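Local coordinates for type IV secretion protein Dot (Legionella pneumophila, PDB 6KS5) that acts as a deubiquitinase, probably a cysteine protease, that regulates the association of K63-linked polyubiquitin with the Legionella phagosome, at residues T237-D240 and S245-A248; C29-F34 and V218-I223; R106-T111 and K230-P235; F154-E159 and Q211-P216; S23-N28 and R314-K319. All blocks are in the same frame, centred on the assembly; numbering follows the deposited sequence.

In the fold
Contact 2 lies about 4 Å from the centre of the chain, and the other four are spread around it, with centres 11 to 14 Å away. Contacts 2 and 3 both use helix 222-231. Along the chain contact 5 spans all the others, contacts 2 and 3 interleave, and contact 4 is the innermost of these. Arg106 ties contact 3 to contact 2 through Val218 O. Contacts 2, 3 and 4 thus gather helices 29-40, 95-112, 193-214 and 222-231 near the middle, where contact 2 carries the start of helix 29-40, with Cys29 against His270. Contact 1, at the sheet edge, and contact 5, between two loops, flank them, about 25 Å apart between centres.

Contact 1. Residues T237-D240 and S245-A248; sequences TIYD and SIVA
Ile238 is held to the strand opposite through both of its polar backbone atoms. Its N donates to Ala248 O at 2.9 Å, and its O takes the N-H of Val247 at 2.9 Å. The same Ile238 O also receives a weak second bond from Ala248 N, 3.5 Å away, so one carbonyl serves two consecutive amides. Farther along, Asp240 N reaches Ser245 O at 3.1 Å, lying in the plane of that carbonyl. A CA-H...O contact supports this end, with Tyr239 CA 3.4 Å from Ser245 O.

The apolar contacts are lighter. Tyr239 and Ile246 form a non-hydrogen-bonded pair whose side chains run alongside each other in the same direction, with ring atom CE1 3.9 Å from Ile246 CG1. The tyrosine reaches this place with CG beside its backbone N (chi1 -58°). Thr237 turns its methyl CG2 over one face of the same ring, offset toward the rim, and that methyl also meets Ile246 CG2 at 4.2 Å. Near the turn, Val247 CG2 touches Asp240 CB at 4.1 Å.

Strand 261-263 pairs with the other edge of 236-239, where Val262 bonds to the backbone of Thr237 and Tyr239. With Val247 and Ala248 both facing Ile238, the arrangement is a classic beta bulge in an antiparallel hairpin, at the border of the mixed sheet.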
# COMPACT_ATOMS: atom_id res chain seq x y z
N THR A 237 -4.22 -6.80 -13.10
CA THR A 237 -5.46 -7.54 -12.92
C THR A 237 -5.40 -8.26 -11.59
O THR A 237 -4.40 -8.92 -11.28
CB THR A 237 -5.69 -8.53 -14.07
OG1 THR A 237 -5.52 -7.85 -15.33
CG2 THR A 237 -7.10 -9.10 -14.01
N ILE A 238 -6.45 -8.11 -10.79
CA ILE A 238 -6.54 -8.70 -9.46
C ILE A 238 -7.70 -9.68 -9.48
O ILE A 238 -8.87 -9.26 -9.54
CB ILE A 238 -6.72 -7.64 -8.37
CG1 ILE A 238 -5.46 -6.78 -8.25
CG2 ILE A 238 -7.06 -8.29 -7.03
CD1 ILE A 238 -5.45 -5.89 -7.03
N TYR A 239 -7.39 -10.97 -9.44
CA TYR A 239 -8.41 -12.01 -9.40
C TYR A 239 -8.72 -12.41 -7.97
O TYR A 239 -7.99 -12.08 -7.03
CB TYR A 239 -7.96 -13.25 -10.18
CG TYR A 239 -7.61 -13.00 -11.63
CD1 TYR A 239 -8.58 -13.08 -12.61
CD2 TYR A 239 -6.31 -12.70 -12.00
CE1 TYR A 239 -8.27 -12.86 -13.93
CE2 TYR A 239 -5.99 -12.47 -13.32
CZ TYR A 239 -6.97 -12.55 -14.28
OH TYR A 239 -6.65 -12.33 -15.60
N ASP A 240 -9.81 -13.14 -7.80
CA ASP A 240 -10.11 -13.81 -6.55
C ASP A 240 -9.58 -15.23 -6.62
O ASP A 240 -9.90 -15.97 -7.55
CB ASP A 240 -11.61 -13.81 -6.26
CG ASP A 240 -11.93 -14.27 -4.85
OD1 ASP A 240 -10.97 -14.49 -4.06
OD2 ASP A 240 -13.13 -14.45 -4.54
N SER A 245 -12.43 -14.95 -10.86
CA SER A 245 -13.08 -13.82 -11.52
C SER A 245 -12.37 -12.51 -11.17
O SER A 245 -11.70 -12.39 -10.14
CB SER A 245 -14.56 -13.73 -11.15
OG SER A 245 -14.77 -13.92 -9.77
N ILE A 246 -12.51 -11.54 -12.07
CA ILE A 246 -11.82 -10.26 -11.95
C ILE A 246 -12.48 -9.42 -10.86
O ILE A 246 -13.71 -9.24 -10.86
CB ILE A 246 -11.83 -9.51 -13.30
CG1 ILE A 246 -11.26 -10.39 -14.42
CG2 ILE A 246 -11.07 -8.19 -13.21
CD1 ILE A 246 -12.34 -11.12 -15.24
N VAL A 247 -11.68 -8.93 -9.92
CA VAL A 247 -12.16 -8.06 -8.84
C VAL A 247 -11.88 -6.59 -9.14
O VAL A 247 -12.74 -5.74 -8.96
CB VAL A 247 -11.54 -8.50 -7.50
CG1 VAL A 247 -11.67 -7.38 -6.46
CG2 VAL A 247 -12.20 -9.77 -7.00
N ALA A 248 -10.66 -6.29 -9.57
CA ALA A 248 -10.26 -4.95 -9.97
C ALA A 248 -9.27 -5.07 -11.11
O ALA A 248 -8.48 -6.02 -11.16
CB ALA A 248 -9.65 -4.18 -8.80

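Contact 2. Residues C29-F34 and V218-I223; sequences CFFHNF and VKLSYI
Cys29 O, in the first turn of helix 29-40, is gripped twice by Asn33. The backbone N of Asn33 makes the ordinary helical bond at 3.1 Å, and its side-chain ND2 adds another at 2.6 Å, reaching the oxygen from the opposite face of the carbonyl plane. A buried cysteine at the start of the helix, with His270 packed against it, recalls the arrangement in cysteine-protease deubiquitinases. ND2 of Asn33 also bonds to Tyr271 O, which ties this turn to the residue after that histidine.

Across the contact comes the connection 218-221 that leads into helix 222-231, with Ser221 at the N-cap. Lys219 hydrogen-bonds through NZ to Asp27 O, just before helix 29-40, and this brings the amine near the first turn of that helix. Leu220 points toward helix 29-40 and touches Phe31, and it also packs on Ile225 and Met228. Phe31, with CG beside its backbone N (chi1 -67°), extends its ring across the leucine at about a right angle. The touching atoms are its far carbon CZ and the Leu220 methyl CD2, 4.0 Å apart.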
# COMPACT_ATOMS: atom_id res chain seq x y z
N CYS A 29 2.72 -6.54 1.54
CA CYS A 29 2.53 -7.74 0.74
C CYS A 29 2.28 -7.40 -0.74
O CYS A 29 2.78 -8.10 -1.63
CB CYS A 29 1.37 -8.55 1.31
SG CYS A 29 0.83 -9.94 0.30
N PHE A 30 1.52 -6.32 -1.02
CA PHE A 30 1.32 -5.92 -2.40
C PHE A 30 2.59 -5.34 -3.00
O PHE A 30 2.91 -5.60 -4.16
CB PHE A 30 0.22 -4.90 -2.50
CG PHE A 30 0.20 -4.22 -3.84
CD1 PHE A 30 -0.36 -4.87 -4.92
CD2 PHE A 30 0.73 -2.95 -4.03
CE1 PHE A 30 -0.39 -4.30 -6.15
CE2 PHE A 30 0.71 -2.37 -5.27
CZ PHE A 30 0.15 -3.05 -6.34
N PHE A 31 3.29 -4.49 -2.24
CA PHE A 31 4.54 -3.94 -2.75
C PHE A 31 5.56 -5.04 -3.00
O PHE A 31 6.34 -4.96 -3.95
CB PHE A 31 5.07 -2.89 -1.79
CG PHE A 31 4.22 -1.68 -1.68
CD1 PHE A 31 3.91 -0.93 -2.81
CD2 PHE A 31 3.71 -1.29 -0.46
CE1 PHE A 31 3.12 0.20 -2.70
CE2 PHE A 31 2.91 -0.16 -0.35
CZ PHE A 31 2.62 0.58 -1.47
N HIS A 32 5.54 -6.08 -2.17
CA HIS A 32 6.40 -7.23 -2.44
C HIS A 32 6.00 -7.89 -3.75
O HIS A 32 6.87 -8.28 -4.54
CB HIS A 32 6.33 -8.22 -1.28
CG HIS A 32 6.85 -7.68 0.02
ND1 HIS A 32 6.53 -8.23 1.24
CD2 HIS A 32 7.66 -6.63 0.29
CE1 HIS A 32 7.11 -7.55 2.20
NE2 HIS A 32 7.81 -6.57 1.66
N ASN A 33 4.69 -8.01 -4.02
CA ASN A 33 4.22 -8.51 -5.31
C ASN A 33 4.71 -7.62 -6.45
O ASN A 33 5.22 -8.11 -7.47
CB ASN A 33 2.70 -8.59 -5.33
CG ASN A 33 2.16 -9.85 -4.69
OD1 ASN A 33 1.63 -10.73 -5.38
ND2 ASN A 33 2.26 -9.95 -3.37
N PHE A 34 4.54 -6.30 -6.31
CA PHE A 34 5.02 -5.39 -7.34
C PHE A 34 6.54 -5.44 -7.45
O PHE A 34 7.09 -5.30 -8.55
CB PHE A 34 4.56 -3.97 -7.05
CG PHE A 34 4.87 -2.99 -8.14
CD1 PHE A 34 4.50 -3.26 -9.45
CD2 PHE A 34 5.53 -1.80 -7.87
CE1 PHE A 34 4.78 -2.37 -10.46
CE2 PHE A 34 5.82 -0.90 -8.88
CZ PHE A 34 5.44 -1.19 -10.18
N VAL A 218 -0.16 0.48 7.53
CA VAL A 218 -1.41 0.87 6.87
C VAL A 218 -1.60 -0.02 5.65
O VAL A 218 -0.77 -0.01 4.74
CB VAL A 218 -1.40 2.36 6.48
CG1 VAL A 218 -2.51 2.66 5.47
CG2 VAL A 218 -1.54 3.25 7.70
N LYS A 219 -2.69 -0.79 5.63
CA LYS A 219 -2.87 -1.77 4.57
C LYS A 219 -3.73 -1.24 3.43
O LYS A 219 -4.64 -0.44 3.62
CB LYS A 219 -3.47 -3.07 5.09
CG LYS A 219 -2.42 -4.13 5.42
CD LYS A 219 -1.34 -4.32 4.31
CE LYS A 219 -1.87 -4.52 2.88
NZ LYS A 219 -0.84 -4.20 1.83
N LEU A 220 -3.43 -1.75 2.24
CA LEU A 220 -3.98 -1.26 0.99
C LEU A 220 -5.05 -2.21 0.46
O LEU A 220 -4.89 -3.43 0.52
CB LEU A 220 -2.87 -1.11 -0.05
CG LEU A 220 -2.40 0.29 -0.43
CD1 LEU A 220 -1.82 1.00 0.77
CD2 LEU A 220 -1.37 0.20 -1.55
N SER A 221 -6.13 -1.63 -0.05
CA SER A 221 -7.15 -2.34 -0.78
C SER A 221 -6.97 -2.07 -2.27
O SER A 221 -6.09 -1.30 -2.68
CB SER A 221 -8.54 -1.90 -0.31
OG SER A 221 -8.71 -0.52 -0.56
N TYR A 222 -7.82 -2.68 -3.10
CA TYR A 222 -7.68 -2.51 -4.54
C TYR A 222 -8.02 -1.10 -5.00
O TYR A 222 -7.71 -0.76 -6.15
CB TYR A 222 -8.55 -3.53 -5.28
CG TYR A 222 -10.01 -3.48 -4.90
CD1 TYR A 222 -10.48 -4.19 -3.81
CD2 TYR A 222 -10.91 -2.73 -5.64
CE1 TYR A 222 -11.82 -4.15 -3.45
CE2 TYR A 222 -12.25 -2.68 -5.29
CZ TYR A 222 -12.70 -3.39 -4.20
OH TYR A 222 -14.03 -3.34 -3.86
N ILE A 223 -8.61 -0.27 -4.13
CA ILE A 223 -8.91 1.12 -4.47
C ILE A 223 -7.61 1.91 -4.64
O ILE A 223 -7.34 2.47 -5.71
CB ILE A 223 -9.79 1.76 -3.38
CG1 ILE A 223 -11.18 1.12 -3.36
CG2 ILE A 223 -9.86 3.28 -3.56
CD1 ILE A 223 -12.14 1.76 -4.32

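Contact 3. Residues R106-T111 and K230-P235; sequences REWFPT and KVINQP
The Schellman motif that ends helix 222-231 presents Ile232 to the rings of Trp108 and Phe109 on helix 95-112. Asn233, with positive phi, is its C-prime residue. Gln234 N bonds back to Met229 O, and Asn233 N bonds weakly to Lys230 O.

Both branches of Ile232 are used. CG1 stands between the backbone N and the carbonyl carbon (chi1 53°), a torsion that sends the longer branch to Phe109 and leaves CG2 for the tryptophan. The end methyl CD1 lies 3.6 Å from Phe109 CE1, near the plane of the ring at its edge. The methyl CG2 meets the six-membered part of the indole, 4.0 Å from Trp108 CH2, again at an edge. The isoleucine crosses the phenylalanine at about a right angle and the indole obliquely.

The two aromatics also brace each other, for the CZ3 corner of Trp108 stands over one face of Phe109, toward its rim. Beyond them the helix is kinked at Pro110, whose nitrogen has no bond to the preceding turn. There Thr111 OG1 donates to a lone pair of Trp108 O at 2.9 Å. Trp108 also meets Phe52 edge-to-face, while Phe31 of helix 29-40 touches Phe109. The whole is a helix C-terminus closed by a Schellman motif, with Ile232, the residue just before C-prime, set against the aromatic edges of a proline-kinked helix.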
# COMPACT_ATOMS: atom_id res chain seq x y z
N ARG A 106 6.53 1.80 -0.52
CA ARG A 106 5.45 2.25 0.35
C ARG A 106 5.48 3.76 0.53
O ARG A 106 4.43 4.40 0.66
CB ARG A 106 5.52 1.55 1.71
CG ARG A 106 4.58 2.15 2.75
CD ARG A 106 4.55 1.36 4.04
NE ARG A 106 3.80 0.11 3.93
CZ ARG A 106 2.48 0.02 3.85
NH1 ARG A 106 1.74 1.12 3.86
NH2 ARG A 106 1.90 -1.16 3.76
N GLU A 107 6.68 4.35 0.53
CA GLU A 107 6.82 5.79 0.68
C GLU A 107 7.03 6.51 -0.64
O GLU A 107 6.85 7.73 -0.69
CB GLU A 107 7.97 6.11 1.64
CG GLU A 107 7.92 5.32 2.95
CD GLU A 107 8.80 5.92 4.05
OE1 GLU A 107 9.36 7.02 3.84
OE2 GLU A 107 8.91 5.30 5.12
N TRP A 108 7.38 5.80 -1.71
CA TRP A 108 7.62 6.45 -2.99
C TRP A 108 6.31 6.83 -3.67
O TRP A 108 6.14 7.97 -4.12
CB TRP A 108 8.46 5.55 -3.89
CG TRP A 108 8.78 6.15 -5.22
CD1 TRP A 108 9.85 6.93 -5.53
CD2 TRP A 108 8.02 6.02 -6.43
NE1 TRP A 108 9.81 7.29 -6.85
CE2 TRP A 108 8.70 6.75 -7.43
CE3 TRP A 108 6.84 5.36 -6.77
CZ2 TRP A 108 8.23 6.84 -8.74
CZ3 TRP A 108 6.37 5.44 -8.07
CH2 TRP A 108 7.07 6.18 -9.04
N PHE A 109 5.39 5.88 -3.78
CA PHE A 109 4.11 6.12 -4.45
C PHE A 109 3.37 7.33 -3.91
O PHE A 109 2.91 8.16 -4.72
CB PHE A 109 3.24 4.86 -4.39
CG PHE A 109 3.49 3.89 -5.50
CD1 PHE A 109 3.00 4.14 -6.77
CD2 PHE A 109 4.22 2.74 -5.28
CE1 PHE A 109 3.22 3.25 -7.81
CE2 PHE A 109 4.45 1.84 -6.31
CZ PHE A 109 3.95 2.10 -7.58
N PRO A 110 3.20 7.52 -2.59
CA PRO A 110 2.47 8.71 -2.13
C PRO A 110 3.13 10.02 -2.52
O PRO A 110 2.41 10.96 -2.89
CB PRO A 110 2.43 8.52 -0.60
CG PRO A 110 2.52 7.04 -0.42
CD PRO A 110 3.49 6.60 -1.47
N THR A 111 4.46 10.12 -2.48
CA THR A 111 5.10 11.34 -2.95
C THR A 111 4.90 11.57 -4.44
O THR A 111 5.12 12.69 -4.91
CB THR A 111 6.61 11.33 -2.67
OG1 THR A 111 7.28 10.56 -3.68
CG2 THR A 111 6.91 10.76 -1.31
N LYS A 230 -2.46 3.41 -11.87
CA LYS A 230 -2.84 4.34 -12.93
C LYS A 230 -1.86 5.50 -13.05
O LYS A 230 -1.63 6.00 -14.15
CB LYS A 230 -4.26 4.86 -12.70
N VAL A 231 -1.27 5.93 -11.93
CA VAL A 231 -0.36 7.06 -11.96
C VAL A 231 0.97 6.71 -12.62
O VAL A 231 1.72 7.62 -13.02
CB VAL A 231 -0.13 7.62 -10.55
CG1 VAL A 231 1.00 6.86 -9.86
CG2 VAL A 231 0.18 9.10 -10.61
N ILE A 232 1.29 5.43 -12.75
CA ILE A 232 2.50 5.00 -13.43
C ILE A 232 2.20 4.17 -14.67
O ILE A 232 3.11 3.59 -15.26
CB ILE A 232 3.46 4.26 -12.48
CG1 ILE A 232 2.73 3.11 -11.77
CG2 ILE A 232 4.08 5.23 -11.48
CD1 ILE A 232 3.68 2.05 -11.22
N ASN A 233 0.93 4.10 -15.07
CA ASN A 233 0.52 3.43 -16.31
C ASN A 233 0.94 1.96 -16.33
O ASN A 233 1.44 1.45 -17.34
CB ASN A 233 1.06 4.17 -17.54
CG ASN A 233 -0.04 4.68 -18.46
OD1 ASN A 233 -1.23 4.50 -18.19
ND2 ASN A 233 0.36 5.30 -19.57
N GLN A 234 0.72 1.26 -15.22
CA GLN A 234 1.05 -0.15 -15.12
C GLN A 234 -0.22 -0.98 -15.13
O GLN A 234 -0.96 -0.99 -14.13
CB GLN A 234 1.85 -0.42 -13.84
CG GLN A 234 2.05 -1.90 -13.53
CD GLN A 234 2.94 -2.62 -14.54
OE1 GLN A 234 4.16 -2.57 -14.45
NE2 GLN A 234 2.31 -3.28 -15.51
N PRO A 235 -0.54 -1.68 -16.22
CA PRO A 235 -1.72 -2.55 -16.22
C PRO A 235 -1.63 -3.61 -15.14
O PRO A 235 -0.55 -4.14 -14.85
CB PRO A 235 -1.70 -3.17 -17.63
CG PRO A 235 -0.93 -2.21 -18.45
CD PRO A 235 0.12 -1.64 -17.54

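Contact 4. Residues F154-E159 and Q211-P216; sequences FGALYE and QHLAKP
His212 and Glu159 meet at the ring edge of the histidine, the closest approach of the two segments. The imidazole is swung out with CG anti to the backbone N (chi1 -170°), which carries its NE2 and CD2 side toward helix 155-160. Glu159 turns from its backbone at chi1 -102° and then runs extended beyond CG, crossing the ring obliquely. This brings OE2 to 2.9 Å from His212 NE2, close to the ring plane, with carboxylate and imidazole planes 43° apart. The glutamate stem contributes too, as Glu159 CB lies 3.4 Å from His212 NE2. On the neighbouring ring carbon, His212 CD2 faces the backbone carbonyl Ala156 O at 3.3 Å, so the edge of the imidazole spans one turn of helix 155-160.

A separate apolar touch joins the next residue, where the Leu213 methyl CD2 reaches Ala156 CB at 4.0 Å. The short alanine side chain lets the backbones come near here, with CA atoms of Ala156 and Leu213 6.9 Å apart.

The other carboxylate oxygen, Glu159 OE1, makes a long, weak ion pair with Lys150. Glu224 of helix 222-231 lies against both Ala156 and Leu213. Leu157, turned from the contact, rests on helix 130-140 and on Trp201 and Tyr209 of helix 193-214, while Ala156 and Glu159 meet the C-terminal end of that same helix.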
# COMPACT_ATOMS: atom_id res chain seq x y z
N PHE A 154 -12.52 0.97 1.91
CA PHE A 154 -12.14 2.37 2.07
C PHE A 154 -11.47 2.65 3.41
O PHE A 154 -11.45 3.80 3.86
CB PHE A 154 -13.36 3.28 1.90
CG PHE A 154 -14.03 3.18 0.56
CD1 PHE A 154 -13.49 3.80 -0.56
CD2 PHE A 154 -15.22 2.49 0.42
CE1 PHE A 154 -14.12 3.73 -1.79
CE2 PHE A 154 -15.85 2.41 -0.80
CZ PHE A 154 -15.29 3.03 -1.91
N GLY A 155 -10.91 1.62 4.05
CA GLY A 155 -10.39 1.80 5.40
C GLY A 155 -9.29 2.84 5.47
O GLY A 155 -9.28 3.69 6.36
N ALA A 156 -8.34 2.78 4.54
CA ALA A 156 -7.23 3.73 4.55
C ALA A 156 -7.74 5.16 4.34
O ALA A 156 -7.24 6.10 4.95
CB ALA A 156 -6.21 3.36 3.48
N LEU A 157 -8.74 5.32 3.47
CA LEU A 157 -9.31 6.65 3.23
C LEU A 157 -10.15 7.11 4.41
O LEU A 157 -10.15 8.30 4.76
CB LEU A 157 -10.14 6.64 1.95
CG LEU A 157 -10.82 7.94 1.56
CD1 LEU A 157 -9.93 8.75 0.65
CD2 LEU A 157 -12.16 7.67 0.89
N TYR A 158 -10.87 6.18 5.04
CA TYR A 158 -11.69 6.53 6.19
C TYR A 158 -10.84 6.89 7.41
O TYR A 158 -11.29 7.65 8.27
CB TYR A 158 -12.65 5.38 6.52
CG TYR A 158 -13.80 5.25 5.55
CD1 TYR A 158 -13.96 6.15 4.51
CD2 TYR A 158 -14.74 4.24 5.69
CE1 TYR A 158 -15.01 6.03 3.63
CE2 TYR A 158 -15.80 4.12 4.81
CZ TYR A 158 -15.92 5.02 3.78
OH TYR A 158 -16.97 4.91 2.90
N GLU A 159 -9.62 6.35 7.49
CA GLU A 159 -8.77 6.65 8.63
C GLU A 159 -8.03 7.96 8.46
O GLU A 159 -7.86 8.72 9.42
CB GLU A 159 -7.77 5.51 8.86
CG GLU A 159 -8.16 4.61 10.00
CD GLU A 159 -6.97 3.96 10.68
OE1 GLU A 159 -7.18 3.10 11.56
OE2 GLU A 159 -5.82 4.30 10.32
N GLN A 211 -0.45 11.16 3.12
CA GLN A 211 0.41 10.98 4.29
C GLN A 211 0.08 9.69 5.04
O GLN A 211 0.95 9.12 5.71
CB GLN A 211 0.29 12.19 5.20
CG GLN A 211 0.73 13.46 4.52
CD GLN A 211 0.83 14.64 5.46
OE1 GLN A 211 -0.12 14.99 6.17
NE2 GLN A 211 2.00 15.28 5.47
N HIS A 212 -1.16 9.21 4.94
CA HIS A 212 -1.55 8.00 5.65
C HIS A 212 -1.18 6.74 4.90
O HIS A 212 -0.85 5.73 5.54
CB HIS A 212 -3.06 8.02 5.93
CG HIS A 212 -3.51 6.95 6.86
ND1 HIS A 212 -2.95 6.76 8.11
CD2 HIS A 212 -4.48 6.00 6.74
CE1 HIS A 212 -3.56 5.75 8.71
NE2 HIS A 212 -4.48 5.27 7.91
N LEU A 213 -1.22 6.77 3.57
CA LEU A 213 -0.83 5.60 2.79
C LEU A 213 0.65 5.26 2.94
O LEU A 213 1.04 4.12 2.70
CB LEU A 213 -1.13 5.82 1.31
CG LEU A 213 -2.58 6.04 0.90
CD1 LEU A 213 -2.64 6.61 -0.50
CD2 LEU A 213 -3.33 4.72 0.99
N ALA A 214 1.47 6.23 3.31
CA ALA A 214 2.91 6.02 3.31
C ALA A 214 3.44 5.54 4.66
O ALA A 214 4.54 4.98 4.70
CB ALA A 214 3.64 7.29 2.89
N LYS A 215 2.71 5.76 5.75
CA LYS A 215 3.18 5.28 7.03
C LYS A 215 3.04 3.76 7.12
O LYS A 215 2.17 3.17 6.47
CB LYS A 215 2.43 5.96 8.17
CG LYS A 215 0.92 5.96 8.05
CD LYS A 215 0.28 6.90 9.08
CE LYS A 215 0.89 8.29 9.04
NZ LYS A 215 -0.01 9.32 9.65
N PRO A 216 3.90 3.10 7.90
CA PRO A 216 3.87 1.64 7.95
C PRO A 216 2.60 1.12 8.61
O PRO A 216 1.86 1.85 9.27
CB PRO A 216 5.11 1.29 8.78
CG PRO A 216 5.38 2.52 9.58
CD PRO A 216 5.00 3.66 8.70

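Contact 5. Residues S23-N28 and R314-K319; sequences SGAFDN and RATCPK
Phe26 holds its CG anti to its own carbonyl carbon (chi1 -61°) on a backbone of positive phi (59°), and this pair of torsions aims the ring at the loop 314-319. Its outer carbons settle by a carbonyl: CZ lies 3.0 Å from Ala315 O, and the ring is set obliquely to that oxygen. Phe26 CE2 also comes within 4.4 Å of Thr316 CA.

One residue earlier, Ala25 points its methyl at the same loop, where CB meets Thr316 CB at 4.0 Å. The hydroxyl of Thr316 is turned elsewhere: OG1 stands between the backbone N and the carbonyl carbon and bonds to Val313 O, within its own loop.

Residues 25-28 form a type I' beta turn closed by Asn28 N to Ala25 O at 3.3 Å, with Phe26 and Asp27 both in left-handed backbone conformation. That turn leads directly into helix 29-40.

Two helices also touch the ring of Phe26: Phe103 of helix 95-112 meets it edge-to-face with Leu99 beside it, and Pro326 and Phe327 of helix 326-334 pack against it. The contact therefore joins the chain between strand 20-21 and helix 29-40 to the loop that leads into helix 326-334.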
# COMPACT_ATOMS: atom_id res chain seq x y z
N SER A 23 5.39 -12.97 1.10
CA SER A 23 5.42 -12.62 2.52
C SER A 23 4.61 -11.36 2.80
O SER A 23 4.68 -10.37 2.06
CB SER A 23 6.86 -12.41 2.99
OG SER A 23 6.93 -12.36 4.40
N GLY A 24 3.85 -11.40 3.89
CA GLY A 24 3.13 -10.23 4.36
C GLY A 24 3.85 -9.56 5.52
O GLY A 24 3.21 -9.05 6.44
N ALA A 25 5.18 -9.57 5.48
CA ALA A 25 5.96 -8.87 6.50
C ALA A 25 5.86 -7.37 6.29
O ALA A 25 5.88 -6.88 5.15
CB ALA A 25 7.42 -9.31 6.46
N PHE A 26 5.75 -6.63 7.39
CA PHE A 26 5.64 -5.17 7.38
C PHE A 26 4.43 -4.68 6.60
O PHE A 26 4.41 -3.54 6.13
CB PHE A 26 6.91 -4.53 6.83
CG PHE A 26 8.13 -4.83 7.64
CD1 PHE A 26 8.49 -4.01 8.70
CD2 PHE A 26 8.92 -5.92 7.34
CE1 PHE A 26 9.62 -4.28 9.44
CE2 PHE A 26 10.05 -6.20 8.08
CZ PHE A 26 10.40 -5.37 9.13
N ASP A 27 3.42 -5.53 6.43
CA ASP A 27 2.19 -5.17 5.72
C ASP A 27 2.47 -4.61 4.32
O ASP A 27 1.70 -3.79 3.81
CB ASP A 27 1.35 -4.19 6.55
CG ASP A 27 0.76 -4.83 7.82
OD1 ASP A 27 0.91 -6.05 8.01
OD2 ASP A 27 0.13 -4.10 8.63
N ASN A 28 3.56 -5.06 3.69
CA ASN A 28 3.96 -4.61 2.36
C ASN A 28 3.72 -5.70 1.31
O ASN A 28 4.40 -5.75 0.29
CB ASN A 28 5.43 -4.15 2.38
CG ASN A 28 5.61 -2.75 2.97
OD1 ASN A 28 4.68 -1.94 2.95
ND2 ASN A 28 6.80 -2.46 3.50
N ARG A 314 15.19 -12.39 11.39
CA ARG A 314 14.74 -11.68 12.58
C ARG A 314 14.01 -10.39 12.23
O ARG A 314 13.19 -9.93 13.03
CB ARG A 314 15.92 -11.39 13.50
CG ARG A 314 15.53 -10.78 14.83
CD ARG A 314 16.63 -9.92 15.40
NE ARG A 314 17.56 -10.72 16.19
CZ ARG A 314 17.64 -10.69 17.52
NH1 ARG A 314 16.85 -9.88 18.21
NH2 ARG A 314 18.51 -11.46 18.15
N ALA A 315 14.28 -9.82 11.06
CA ALA A 315 13.60 -8.59 10.68
C ALA A 315 12.14 -8.83 10.32
O ALA A 315 11.32 -7.91 10.45
CB ALA A 315 14.34 -7.93 9.51
N THR A 316 11.80 -10.03 9.87
CA THR A 316 10.43 -10.33 9.45
C THR A 316 9.57 -10.90 10.57
O THR A 316 8.42 -11.25 10.32
CB THR A 316 10.44 -11.30 8.27
OG1 THR A 316 10.89 -12.59 8.71
CG2 THR A 316 11.35 -10.79 7.16
N CYS A 317 10.10 -11.01 11.79
CA CYS A 317 9.31 -11.52 12.90
C CYS A 317 8.30 -10.48 13.37
O CYS A 317 8.47 -9.28 13.14
CB CYS A 317 10.22 -11.91 14.06
SG CYS A 317 11.60 -12.99 13.61
N PRO A 318 7.22 -10.92 14.01
CA PRO A 318 6.28 -9.96 14.62
C PRO A 318 6.94 -9.18 15.75
O PRO A 318 7.96 -9.58 16.32
CB PRO A 318 5.16 -10.86 15.15
CG PRO A 318 5.26 -12.12 14.35
CD PRO A 318 6.72 -12.30 14.09
N LYS A 319 6.34 -8.04 16.08
CA LYS A 319 6.90 -7.20 17.12
C LYS A 319 6.69 -7.82 18.50
O LYS A 319 5.80 -8.64 18.71
CB LYS A 319 6.28 -5.81 17.07